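PDB 1PP7: 39 kDa initiator binding protein from Trichomonas vaginalis, which binds the Initiator (Inr) element of core promoters through its N-terminal DNA-binding domain, the part present here, and so probably helps to set the start of transcription. Local coordinates for residues C[13-16]-C[17-20]; C[78-81]-C[82-85]; C[108-112]-C[113-117]. All coordinates share one frame; numbering follows the deposited sequence.

Contact 1. Residues C[13-16]-C[17-20]; sequences RLPP and EIVA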
ATOM      1  N   ARG C  13      -7.727  11.257  -7.701  1.00 60.22           N
ATOM      2  CA  ARG C  13      -7.621  10.448  -8.896  1.00 56.07           C
ATOM      3  C   ARG C  13      -7.943   8.987  -8.713  1.00 52.38           C
ATOM      4  O   ARG C  13      -8.063   8.231  -9.667  1.00 54.92           O
ATOM      5  CB  ARG C  13      -6.247  10.643  -9.521  1.00 57.00           C
ATOM      6  CG  ARG C  13      -6.200  12.008 -10.186  1.00 63.31           C
ATOM      7  CD  ARG C  13      -5.045  12.115 -11.113  1.00 69.17           C
ATOM      8  NE  ARG C  13      -3.801  12.169 -10.360  1.00 73.59           N
ATOM      9  CZ  ARG C  13      -2.653  11.655 -10.789  1.00 76.11           C
ATOM     10  NH1 ARG C  13      -2.604  11.044 -11.979  1.00 72.89           N
ATOM     11  NH2 ARG C  13      -1.564  11.738 -10.020  1.00 75.79           N
ATOM     12  N   LEU C  14      -8.101   8.562  -7.483  1.00 49.00           N
ATOM     13  CA  LEU C  14      -8.431   7.166  -7.303  1.00 46.86           C
ATOM     14  C   LEU C  14      -9.941   7.076  -6.979  1.00 44.40           C
ATOM     15  O   LEU C  14     -10.548   8.023  -6.475  1.00 43.55           O
ATOM     16  CB  LEU C  14      -7.466   6.529  -6.262  1.00 44.85           C
ATOM     17  CG  LEU C  14      -7.400   7.034  -4.836  1.00 41.36           C
ATOM     18  CD1 LEU C  14      -8.489   6.300  -4.149  1.00 48.13           C
ATOM     19  CD2 LEU C  14      -6.094   6.772  -4.133  1.00 31.22           C
ATOM     20  N   PRO C  15     -10.575   5.963  -7.337  1.00 43.63           N
ATOM     21  CA  PRO C  15     -12.007   5.703  -7.132  1.00 46.52           C
ATOM     22  C   PRO C  15     -12.554   5.969  -5.694  1.00 49.08           C
ATOM     23  O   PRO C  15     -11.888   5.651  -4.699  1.00 44.64           O
ATOM     24  CB  PRO C  15     -12.145   4.223  -7.511  1.00 48.62           C
ATOM     25  CG  PRO C  15     -10.920   3.946  -8.394  1.00 46.23           C
ATOM     26  CD  PRO C  15      -9.864   4.722  -7.679  1.00 44.88           C
ATOM     27  N   PRO C  16     -13.789   6.535  -5.582  1.00 49.60           N
ATOM     28  CA  PRO C  16     -14.433   6.838  -4.294  1.00 47.16           C
ATOM     29  C   PRO C  16     -14.398   5.611  -3.367  1.00 48.80           C
ATOM     30  O   PRO C  16     -14.280   5.739  -2.149  1.00 48.69           O
ATOM     31  CB  PRO C  16     -15.870   7.190  -4.690  1.00 44.87           C
ATOM     32  CG  PRO C  16     -15.705   7.760  -6.055  1.00 49.67           C
ATOM     33  CD  PRO C  16     -14.711   6.823  -6.703  1.00 48.09           C
ATOM     34  N   GLU C  17     -14.520   4.426  -3.955  1.00 47.74           N
ATOM     35  CA  GLU C  17     -14.515   3.189  -3.191  1.00 49.80           C
ATOM     36  C   GLU C  17     -13.191   2.971  -2.424  1.00 50.52           C
ATOM     37  O   GLU C  17     -13.179   2.618  -1.220  1.00 46.81           O
ATOM     38  CB  GLU C  17     -14.741   2.053  -4.162  1.00 56.13           C
ATOM     39  CG  GLU C  17     -14.818   0.695  -3.564  1.00 65.45           C
ATOM     40  CD  GLU C  17     -14.905  -0.371  -4.647  1.00 75.96           C
ATOM     41  OE1 GLU C  17     -15.062  -1.569  -4.281  1.00 76.91           O
ATOM     42  OE2 GLU C  17     -14.809  -0.004  -5.868  1.00 81.18           O
ATOM     43  N   ILE C  18     -12.080   3.166  -3.137  1.00 46.56           N
ATOM     44  CA  ILE C  18     -10.757   3.004  -2.561  1.00 41.84           C
ATOM     45  C   ILE C  18     -10.506   4.131  -1.517  1.00 38.53           C
ATOM     46  O   ILE C  18      -9.964   3.897  -0.436  1.00 38.10           O
ATOM     47  CB  ILE C  18      -9.674   3.060  -3.677  1.00 42.98           C
ATOM     48  CG1 ILE C  18     -10.038   2.123  -4.841  1.00 44.11           C
ATOM     49  CG2 ILE C  18      -8.326   2.756  -3.088  1.00 37.68           C
ATOM     50  CD1 ILE C  18      -9.766   0.645  -4.612  1.00 40.32           C
ATOM     51  N   VAL C  19     -10.907   5.352  -1.833  1.00 35.91           N
ATOM     52  CA  VAL C  19     -10.695   6.459  -0.898  1.00 38.76           C
ATOM     53  C   VAL C  19     -11.388   6.135   0.395  1.00 37.69           C
ATOM     54  O   VAL C  19     -10.826   6.315   1.467  1.00 38.21           O
ATOM     55  CB  VAL C  19     -11.267   7.808  -1.392  1.00 37.62           C
ATOM     56  CG1 VAL C  19     -11.077   8.848  -0.325  1.00 42.91           C
ATOM     57  CG2 VAL C  19     -10.584   8.235  -2.636  1.00 35.57           C
ATOM     58  N   ALA C  20     -12.619   5.657   0.273  1.00 38.55           N
ATOM     59  CA  ALA C  20     -13.408   5.272   1.423  1.00 38.36           C
ATOM     60  C   ALA C  20     -12.829   4.077   2.175  1.00 38.16           C
ATOM     61  O   ALA C  20     -12.792   4.110   3.401  1.00 40.03           O
ATOM     62  CB  ALA C  20     -14.845   4.970   1.009  1.00 39.45           C
TER
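Val-19 N and Ala-20 N reach back to Pro-15 O (3.0 Å) and Pro-16 O (2.9 Å), the two i to i+4 hydrogen bonds with which the chain turns from loop into the first turn of helix 16-23. Beside this backbone frame, Leu-14 folds its isobutyl group back over the start of the helix. Its CG is tucked between the backbone N and the carbonyl carbon (chi1 61°), and from there CD1 comes against Val-19 CG2 at 3.2 Å, a tight fit for two methyls. This is a hydrophobic staple: the residue just before the N-cap bridges to the fourth residue of the helix. Pro-15 occupies the N-cap position itself and Pro-16 the first helical position, where the missing N-H of a proline costs nothing because no carbonyl of a preceding turn awaits it. The same Leu-14 CD1 also touches Ile-18, 3.5 Å from CB and 3.7 Å from CG2, and is therefore wedged between two successive helix residues. Val-19 offers it CG2 rather than CG1, since CG1 is anti to the backbone N (chi1 176°) while CG2 sits beside that N, at the helix start. Pro-15 adds a flank to the cluster, its ring lying alongside the Ile-18 side chain with CD 3.9 Å from CG1. Leu-14 also packs on Leu-51 of helix 49-55, joining the staple to a second helix, and the preceding residue, Arg-13, is hydrogen-bonded through NE to Ser-9 O in helix 6-11.

Contact 2. Residues C[78-81]-C[82-85]; sequences IKLN and TLNV. With nucleotides of chain A.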
ATOM      1  N   ILE C  78      -1.925   8.173   6.915  1.00 34.26           N
ATOM      2  CA  ILE C  78      -1.214   7.862   8.155  1.00 36.05           C
ATOM      3  C   ILE C  78       0.168   8.430   8.081  1.00 32.64           C
ATOM      4  O   ILE C  78       0.732   8.564   7.001  1.00 34.42           O
ATOM      5  CB  ILE C  78      -1.178   6.308   8.440  1.00 38.02           C
ATOM      6  CG1 ILE C  78      -0.378   5.584   7.333  1.00 35.56           C
ATOM      7  CG2 ILE C  78      -2.655   5.772   8.554  1.00 31.51           C
ATOM      8  CD1 ILE C  78      -0.487   4.057   7.310  1.00 33.79           C
ATOM      9  N   LYS C  79       0.702   8.818   9.228  1.00 33.05           N
ATOM     10  CA  LYS C  79       2.073   9.356   9.252  1.00 33.67           C
ATOM     11  C   LYS C  79       3.085   8.298   8.731  1.00 29.60           C
ATOM     12  O   LYS C  79       2.825   7.095   8.823  1.00 33.19           O
ATOM     13  CB  LYS C  79       2.474   9.713  10.689  1.00 29.41           C
ATOM     14  CG  LYS C  79       1.477  10.507  11.480  1.00 40.08           C
ATOM     15  CD  LYS C  79       1.735  11.993  11.358  1.00 46.73           C
ATOM     16  CE  LYS C  79       1.105  12.571  10.074  1.00 52.25           C
ATOM     17  NZ  LYS C  79      -0.384  12.801  10.185  1.00 55.76           N
ATOM     18  N   LEU C  80       4.238   8.729   8.232  1.00 27.14           N
ATOM     19  CA  LEU C  80       5.286   7.779   7.798  1.00 28.16           C
ATOM     20  C   LEU C  80       5.579   6.741   8.874  1.00 28.34           C
ATOM     21  O   LEU C  80       5.679   5.500   8.617  1.00 28.61           O
ATOM     22  CB  LEU C  80       6.613   8.468   7.574  1.00 29.62           C
ATOM     23  CG  LEU C  80       7.190   8.056   6.231  1.00 39.13           C
ATOM     24  CD1 LEU C  80       8.692   8.099   6.337  1.00 35.34           C
ATOM     25  CD2 LEU C  80       6.652   6.651   5.797  1.00 39.18           C
ATOM     26  N   ASN C  81       5.757   7.274  10.081  1.00 24.03           N
ATOM     27  CA  ASN C  81       6.049   6.462  11.214  1.00 24.48           C
ATOM     28  C   ASN C  81       4.982   5.390  11.436  1.00 26.92           C
ATOM     29  O   ASN C  81       5.306   4.238  11.695  1.00 26.53           O
ATOM     30  CB  ASN C  81       6.273   7.312  12.470  1.00 21.36           C
ATOM     31  CG  ASN C  81       6.332   6.473  13.738  1.00 24.33           C
ATOM     32  OD1 ASN C  81       5.309   6.291  14.429  1.00 29.53           O
ATOM     33  ND2 ASN C  81       7.498   5.922  14.028  1.00 18.14           N
ATOM     34  N   THR C  82       3.712   5.700  11.294  1.00 29.76           N
ATOM     35  CA  THR C  82       2.815   4.617  11.556  1.00 26.27           C
ATOM     36  C   THR C  82       2.862   3.632  10.392  1.00 27.25           C
ATOM     37  O   THR C  82       2.659   2.430  10.593  1.00 20.50           O
ATOM     38  CB  THR C  82       1.426   5.178  11.979  1.00 31.84           C
ATOM     39  OG1 THR C  82       0.353   4.331  11.533  1.00 39.60           O
ATOM     40  CG2 THR C  82       1.281   6.551  11.494  1.00 32.45           C
ATOM     41  N   LEU C  83       3.219   4.097   9.180  1.00 29.66           N
ATOM     42  CA  LEU C  83       3.292   3.146   8.070  1.00 27.93           C
ATOM     43  C   LEU C  83       4.347   2.087   8.453  1.00 30.36           C
ATOM     44  O   LEU C  83       4.062   0.873   8.342  1.00 28.76           O
ATOM     45  CB  LEU C  83       3.731   3.802   6.774  1.00 27.60           C
ATOM     46  CG  LEU C  83       3.142   3.305   5.457  1.00 25.70           C
ATOM     47  CD1 LEU C  83       4.122   3.666   4.386  1.00 22.36           C
ATOM     48  CD2 LEU C  83       2.868   1.834   5.420  1.00 25.81           C
ATOM     49  N   ASN C  84       5.544   2.551   8.897  1.00 26.91           N
ATOM     50  CA  ASN C  84       6.640   1.656   9.277  1.00 22.90           C
ATOM     51  C   ASN C  84       6.198   0.757  10.402  1.00 24.01           C
ATOM     52  O   ASN C  84       6.473  -0.436  10.386  1.00 22.84           O
ATOM     53  CB  ASN C  84       7.890   2.379   9.795  1.00 24.08           C
ATOM     54  CG  ASN C  84       8.528   3.348   8.773  1.00 33.12           C
ATOM     55  OD1 ASN C  84       8.519   3.102   7.549  1.00 38.03           O
ATOM     56  ND2 ASN C  84       9.138   4.443   9.291  1.00 28.66           N
ATOM     57  N   VAL C  85       5.532   1.319  11.408  1.00 19.89           N
ATOM     58  CA  VAL C  85       5.102   0.506  12.515  1.00 20.22           C
ATOM     59  C   VAL C  85       4.161  -0.648  11.999  1.00 25.33           C
ATOM     60  O   VAL C  85       4.299  -1.816  12.414  1.00 22.04           O
ATOM     61  CB  VAL C  85       4.418   1.407  13.588  1.00 23.18           C
ATOM     62  CG1 VAL C  85       3.508   0.597  14.473  1.00 18.19           C
ATOM     63  CG2 VAL C  85       5.496   2.076  14.476  1.00 17.61           C
TER
ATOM     64  P    DT A   8      -1.615   8.776  12.536  1.00 35.74           P
ATOM     65  OP1  DT A   8      -2.552   9.796  12.005  1.00 37.14           O
ATOM     66  OP2  DT A   8      -0.671   8.130  11.613  1.00 38.19           O
ATOM     67  O5'  DT A   8      -0.787   9.319  13.755  1.00 33.71           O
ATOM     68  C5'  DT A   8      -1.519   9.684  14.913  1.00 37.02           C
ATOM     69  C4'  DT A   8      -0.600  10.131  16.010  1.00 35.77           C
ATOM     70  O4'  DT A   8      -0.254   8.976  16.768  1.00 35.16           O
ATOM     71  C3'  DT A   8       0.705  10.767  15.569  1.00 38.32           C
ATOM     72  O3'  DT A   8       0.838  12.043  16.181  1.00 53.47           O
ATOM     73  C2'  DT A   8       1.766   9.834  16.101  1.00 35.17           C
ATOM     74  C1'  DT A   8       1.074   9.061  17.175  1.00 35.56           C
ATOM     75  N1   DT A   8       1.556   7.675  17.383  1.00 39.28           N
ATOM     76  C2   DT A   8       1.849   7.274  18.687  1.00 37.68           C
ATOM     77  O2   DT A   8       1.653   7.965  19.643  1.00 30.40           O
ATOM     78  N3   DT A   8       2.342   6.002  18.811  1.00 39.18           N
ATOM     79  C4   DT A   8       2.498   5.073  17.803  1.00 40.57           C
ATOM     80  O4   DT A   8       2.894   3.936  18.085  1.00 44.06           O
ATOM     81  C5   DT A   8       2.137   5.544  16.462  1.00 39.54           C
ATOM     82  C7   DT A   8       2.250   4.608  15.300  1.00 44.18           C
ATOM     83  C6   DT A   8       1.705   6.809  16.328  1.00 35.92           C
ATOM     84  P    DT A   7      -4.051   2.955  11.229  1.00 39.25           P
ATOM     85  OP1  DT A   7      -5.318   3.535  10.667  1.00 38.50           O
ATOM     86  OP2  DT A   7      -2.897   2.630  10.331  1.00 32.40           O
ATOM     87  O5'  DT A   7      -3.496   3.964  12.315  1.00 40.06           O
ATOM     88  C5'  DT A   7      -4.415   4.759  13.049  1.00 37.72           C
ATOM     89  C4'  DT A   7      -3.677   5.725  13.936  1.00 35.25           C
ATOM     90  O4'  DT A   7      -3.238   5.066  15.147  1.00 29.66           O
ATOM     91  C3'  DT A   7      -2.448   6.379  13.307  1.00 32.69           C
ATOM     92  O3'  DT A   7      -2.600   7.799  13.369  1.00 37.04           O
ATOM     93  C2'  DT A   7      -1.308   5.896  14.182  1.00 34.95           C
ATOM     94  C1'  DT A   7      -1.995   5.590  15.500  1.00 30.69           C
ATOM     95  N1   DT A   7      -1.318   4.607  16.360  1.00 29.93           N
ATOM     96  C2   DT A   7      -1.186   4.939  17.688  1.00 32.10           C
ATOM     97  O2   DT A   7      -1.592   6.006  18.128  1.00 33.62           O
ATOM     98  N3   DT A   7      -0.543   3.988  18.477  1.00 29.90           N
ATOM     99  C4   DT A   7      -0.028   2.760  18.045  1.00 36.11           C
ATOM    100  O4   DT A   7       0.531   1.987  18.858  1.00 34.04           O
ATOM    101  C5   DT A   7      -0.206   2.487  16.608  1.00 33.65           C
ATOM    102  C7   DT A   7       0.299   1.196  16.040  1.00 27.02           C
ATOM    103  C6   DT A   7      -0.830   3.414  15.860  1.00 32.90           C
ATOM    104  P    DC A   9       1.911  13.113  15.611  1.00 61.65           P
ATOM    105  OP1  DC A   9       1.166  14.377  15.370  1.00 58.57           O
ATOM    106  OP2  DC A   9       2.744  12.541  14.502  1.00 60.57           O
ATOM    107  O5'  DC A   9       2.827  13.274  16.904  1.00 58.69           O
ATOM    108  C5'  DC A   9       2.249  13.192  18.210  1.00 53.30           C
ATOM    109  C4'  DC A   9       3.324  12.979  19.251  1.00 54.47           C
ATOM    110  O4'  DC A   9       3.567  11.568  19.478  1.00 50.37           O
ATOM    111  C3'  DC A   9       4.685  13.616  18.934  1.00 57.34           C
ATOM    112  O3'  DC A   9       5.229  14.249  20.115  1.00 65.46           O
ATOM    113  C2'  DC A   9       5.529  12.417  18.512  1.00 54.03           C
ATOM    114  C1'  DC A   9       4.954  11.281  19.354  1.00 49.05           C
ATOM    115  N1   DC A   9       5.093   9.923  18.773  1.00 45.93           N
ATOM    116  C2   DC A   9       5.470   8.854  19.615  1.00 43.21           C
ATOM    117  O2   DC A   9       5.660   9.070  20.805  1.00 49.00           O
ATOM    118  N3   DC A   9       5.608   7.607  19.101  1.00 41.90           N
ATOM    119  C4   DC A   9       5.371   7.397  17.806  1.00 42.50           C
ATOM    120  N4   DC A   9       5.533   6.160  17.350  1.00 40.11           N
ATOM    121  C5   DC A   9       4.965   8.457  16.924  1.00 39.89           C
ATOM    122  C6   DC A   9       4.852   9.695  17.443  1.00 41.69           C
TER
HETATM  123  O   HOH W   1       9.639   5.782  11.586  1.00 34.82           O
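Asn-81 and Asn-84 stand one helical turn apart at the start of helix 80-89, and their two ND2 groups converge on water 1, which accepts from Asn-84 at 2.7 Å and from Asn-81 at 3.3 Å. The other ends of the two amides part company. Asn-81 carries CG anti to the backbone N (chi1 169°), which sends the amide out to the bases: OD1 accepts from N4 of DC9 of chain A at 2.9 Å, and ND2 also gives a hydrogen bond to O4 of a thymine. Asn-84 turns OD1 to Lys-69 NZ of helix 69-76. Next to Asn-81 on the DNA side, Val-85 sets CG1 against the C7 methyl of DT7 of chain A at 3.6 Å, while Thr-82 CB lies 3.5 Å from the C7 methyl of DT8 of chain A. Lys-79 N is placed to bond OP2 of DT8 of chain A at 2.8 Å, although that oxygen is crowded in the model and the detail is doubtful. On the protein side Ile-78, just before the N-cap residue Lys-79, sends CD1 over Leu-83, 4.1 Å from CG, as a hydrophobic staple. The Leu-80 and Leu-83 side chains cross at a slant, CD2 of the first nearest CD1 of the second (4.2 Å), and Leu-83 packs on Val-72 and Ala-73. Helices 69-76 and 80-89 are consistent with a helix-turn-helix, in which 80-89 is the recognition helix. The chemistry implies a division of labour in reading the major groove: an amide matches base amino and carbonyl groups, and aliphatic carbons probably sense thymine methyls.

Contact 3. Residues C[108-112]-C[113-117]; sequences SGFTR and NSVFE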
ATOM      1  N   SER C 108       4.779 -13.333   3.621  1.00 35.86           N
ATOM      2  CA  SER C 108       4.255 -14.634   3.226  1.00 36.44           C
ATOM      3  C   SER C 108       2.726 -14.640   2.949  1.00 34.58           C
ATOM      4  O   SER C 108       1.932 -14.124   3.721  1.00 33.50           O
ATOM      5  CB  SER C 108       4.689 -15.699   4.263  1.00 33.67           C
ATOM      6  OG  SER C 108       3.898 -15.591   5.435  1.00 45.05           O
ATOM      7  N   GLY C 109       2.336 -15.203   1.810  1.00 36.72           N
ATOM      8  CA  GLY C 109       0.938 -15.260   1.441  1.00 39.31           C
ATOM      9  C   GLY C 109       0.383 -13.930   0.927  1.00 42.96           C
ATOM     10  O   GLY C 109      -0.844 -13.751   0.797  1.00 41.62           O
ATOM     11  N   PHE C 110       1.282 -12.993   0.642  1.00 38.24           N
ATOM     12  CA  PHE C 110       0.878 -11.701   0.149  1.00 35.09           C
ATOM     13  C   PHE C 110       1.424 -11.616  -1.306  1.00 35.05           C
ATOM     14  O   PHE C 110       2.616 -11.367  -1.561  1.00 32.76           O
ATOM     15  CB  PHE C 110       1.434 -10.629   1.101  1.00 29.81           C
ATOM     16  CG  PHE C 110       0.965  -9.240   0.791  1.00 30.93           C
ATOM     17  CD1 PHE C 110       1.635  -8.451  -0.164  1.00 29.02           C
ATOM     18  CD2 PHE C 110      -0.192  -8.732   1.390  1.00 29.99           C
ATOM     19  CE1 PHE C 110       1.149  -7.190  -0.513  1.00 29.53           C
ATOM     20  CE2 PHE C 110      -0.684  -7.454   1.033  1.00 32.00           C
ATOM     21  CZ  PHE C 110      -0.011  -6.694   0.083  1.00 29.07           C
ATOM     22  N   THR C 111       0.527 -11.817  -2.258  1.00 33.05           N
ATOM     23  CA  THR C 111       0.914 -11.845  -3.658  1.00 34.73           C
ATOM     24  C   THR C 111      -0.122 -11.197  -4.544  1.00 36.72           C
ATOM     25  O   THR C 111      -1.211 -10.803  -4.076  1.00 35.97           O
ATOM     26  CB  THR C 111       1.047 -13.310  -4.170  1.00 35.43           C
ATOM     27  OG1 THR C 111      -0.255 -13.926  -4.252  1.00 35.36           O
ATOM     28  CG2 THR C 111       1.838 -14.125  -3.229  1.00 37.23           C
ATOM     29  N   ARG C 112       0.232 -11.157  -5.836  1.00 38.09           N
ATOM     30  CA  ARG C 112      -0.585 -10.616  -6.913  1.00 37.91           C
ATOM     31  C   ARG C 112      -2.014 -11.051  -6.697  1.00 35.28           C
ATOM     32  O   ARG C 112      -2.898 -10.224  -6.764  1.00 38.23           O
ATOM     33  CB  ARG C 112      -0.068 -11.116  -8.270  1.00 39.82           C
ATOM     34  CG  ARG C 112      -0.660 -10.456  -9.538  1.00 45.25           C
ATOM     35  CD  ARG C 112       0.355  -9.566 -10.269  1.00 50.96           C
ATOM     36  NE  ARG C 112       1.608 -10.262 -10.571  1.00 48.39           N
ATOM     37  CZ  ARG C 112       2.644  -9.702 -11.190  1.00 48.87           C
ATOM     38  NH1 ARG C 112       2.589  -8.436 -11.571  1.00 49.49           N
ATOM     39  NH2 ARG C 112       3.734 -10.412 -11.450  1.00 48.80           N
ATOM     40  N   ASN C 113      -2.255 -12.331  -6.441  1.00 34.20           N
ATOM     41  CA  ASN C 113      -3.626 -12.786  -6.186  1.00 35.00           C
ATOM     42  C   ASN C 113      -3.908 -13.494  -4.852  1.00 33.72           C
ATOM     43  O   ASN C 113      -4.757 -14.389  -4.758  1.00 37.24           O
ATOM     44  CB  ASN C 113      -4.198 -13.607  -7.370  1.00 41.85           C
ATOM     45  CG  ASN C 113      -3.261 -14.684  -7.858  1.00 47.47           C
ATOM     46  OD1 ASN C 113      -2.819 -15.541  -7.074  1.00 56.04           O
ATOM     47  ND2 ASN C 113      -2.934 -14.649  -9.165  1.00 50.28           N
ATOM     48  N   SER C 114      -3.208 -13.098  -3.798  1.00 31.64           N
ATOM     49  CA  SER C 114      -3.527 -13.674  -2.512  1.00 30.52           C
ATOM     50  C   SER C 114      -3.077 -12.783  -1.383  1.00 27.64           C
ATOM     51  O   SER C 114      -2.056 -12.119  -1.491  1.00 29.73           O
ATOM     52  CB  SER C 114      -2.949 -15.127  -2.367  1.00 33.79           C
ATOM     53  OG  SER C 114      -1.661 -15.237  -1.732  1.00 30.70           O
ATOM     54  N   VAL C 115      -3.893 -12.731  -0.328  1.00 28.58           N
ATOM     55  CA  VAL C 115      -3.578 -12.029   0.939  1.00 27.90           C
ATOM     56  C   VAL C 115      -4.008 -13.001   2.049  1.00 28.72           C
ATOM     57  O   VAL C 115      -5.208 -13.102   2.328  1.00 21.73           O
ATOM     58  CB  VAL C 115      -4.450 -10.857   1.273  1.00 29.84           C
ATOM     59  CG1 VAL C 115      -3.629  -9.847   2.113  1.00 30.52           C
ATOM     60  CG2 VAL C 115      -5.148 -10.340   0.061  1.00 28.09           C
ATOM     61  N   PHE C 116      -3.066 -13.670   2.716  1.00 34.71           N
ATOM     62  CA  PHE C 116      -3.427 -14.641   3.770  1.00 40.64           C
ATOM     63  C   PHE C 116      -3.515 -14.128   5.169  1.00 44.60           C
ATOM     64  O   PHE C 116      -3.148 -12.990   5.445  1.00 45.90           O
ATOM     65  CB  PHE C 116      -2.416 -15.787   3.831  1.00 38.33           C
ATOM     66  CG  PHE C 116      -2.373 -16.629   2.609  1.00 34.77           C
ATOM     67  CD1 PHE C 116      -1.490 -17.688   2.544  1.00 26.29           C
ATOM     68  CD2 PHE C 116      -3.262 -16.414   1.557  1.00 29.53           C
ATOM     69  CE1 PHE C 116      -1.503 -18.511   1.483  1.00 28.48           C
ATOM     70  CE2 PHE C 116      -3.281 -17.249   0.474  1.00 29.63           C
ATOM     71  CZ  PHE C 116      -2.405 -18.307   0.427  1.00 28.80           C
ATOM     72  N   GLU C 117      -3.919 -15.054   6.041  1.00 52.23           N
ATOM     73  CA  GLU C 117      -4.055 -14.880   7.488  1.00 61.14           C
ATOM     74  C   GLU C 117      -4.821 -13.634   7.724  1.00 63.87           C
ATOM     75  O   GLU C 117      -5.859 -13.412   7.101  1.00 63.67           O
ATOM     76  CB  GLU C 117      -2.688 -14.740   8.196  1.00 63.04           C
ATOM     77  CG  GLU C 117      -1.633 -15.802   7.865  1.00 67.10           C
ATOM     78  CD  GLU C 117      -0.210 -15.213   7.788  1.00 70.39           C
ATOM     79  OE1 GLU C 117       0.032 -14.301   6.940  1.00 64.94           O
ATOM     80  OE2 GLU C 117       0.659 -15.669   8.579  1.00 70.61           O
TER
HETATM   81  O   HOH W   2      -0.302 -12.112   3.907  1.00 26.59           O
HETATM   82  O   HOH W   3      -0.909 -16.655  -5.345  1.00 48.72           O
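Gly-109 and Phe-116 meet where the strands of a beta hairpin open out, next to water 2, which donates to Ser-108 O at 3.0 Å and weakly to Phe-116 O. Gly-109 has a positive phi of 77°, and its bare CA sits over one face of the Phe-116 ring, 4.0 Å from the centroid, a CH-pi contact. Its carbonyl accepts Phe-116 N at 2.9 Å, the donor standing above the carbonyl plane; Ser-114 OG lies 3.0 Å from the same Gly-109 O, but whether its proton goes there is not settled. Phe-110 pairs with Val-115 across the antiparallel strands as a non-hydrogen-bonded pair. With CG anti to the backbone N (chi1 -174°), the buried ring runs alongside Val-115 and brings CD2 within 3.7 Å of CG1. This face meets helix 34-45: His-39, a zinc-binding residue of this protein, packs edge-to-face with the Phe-110 ring and touches Val-115. Thr-111 makes the hydrogen-bonded pair with Ser-114, its N giving a nearly straight bond to Ser-114 O (2.7 Å) and its O accepting Ser-114 N as well as His-39 NE2. Its OG1 meets Ser-114 OG at 3.2 Å, and water 3 links Thr-111 OG1 to Asn-113 OD1. Arg-112 then opens the two-residue turn and is tied by backbone hydrogen bonds to Asp-62. The chemistry thus differs between the two faces: Phe-110 and Val-115 pack against His-39 of helix 34-45, whereas on the other face the hydroxyls of Thr-111 and Ser-114 share polar contacts with each other and with a water.

How the contacts relate
The three contacts follow one another along the chain and do not touch; their centres lie 21 to 22 Å apart, and even the nearest atoms of contacts 2 and 3 are about 10 Å from each other. Contacts 1 and 2 both begin a helix with a hydrophobic staple, but only contact 2 reaches the DNA, the nearest atoms of contacts 1 and 3 remaining about 10 and 9 Å from it. Zinc ions lie near all three: about 4 Å from the Val-115 side chain, about 7 Å from that of Lys-79 and about 9 Å from that of Ile-18. The Val-19 side chain is about 7 Å from that of Glu-7, a zinc-binding residue of this protein.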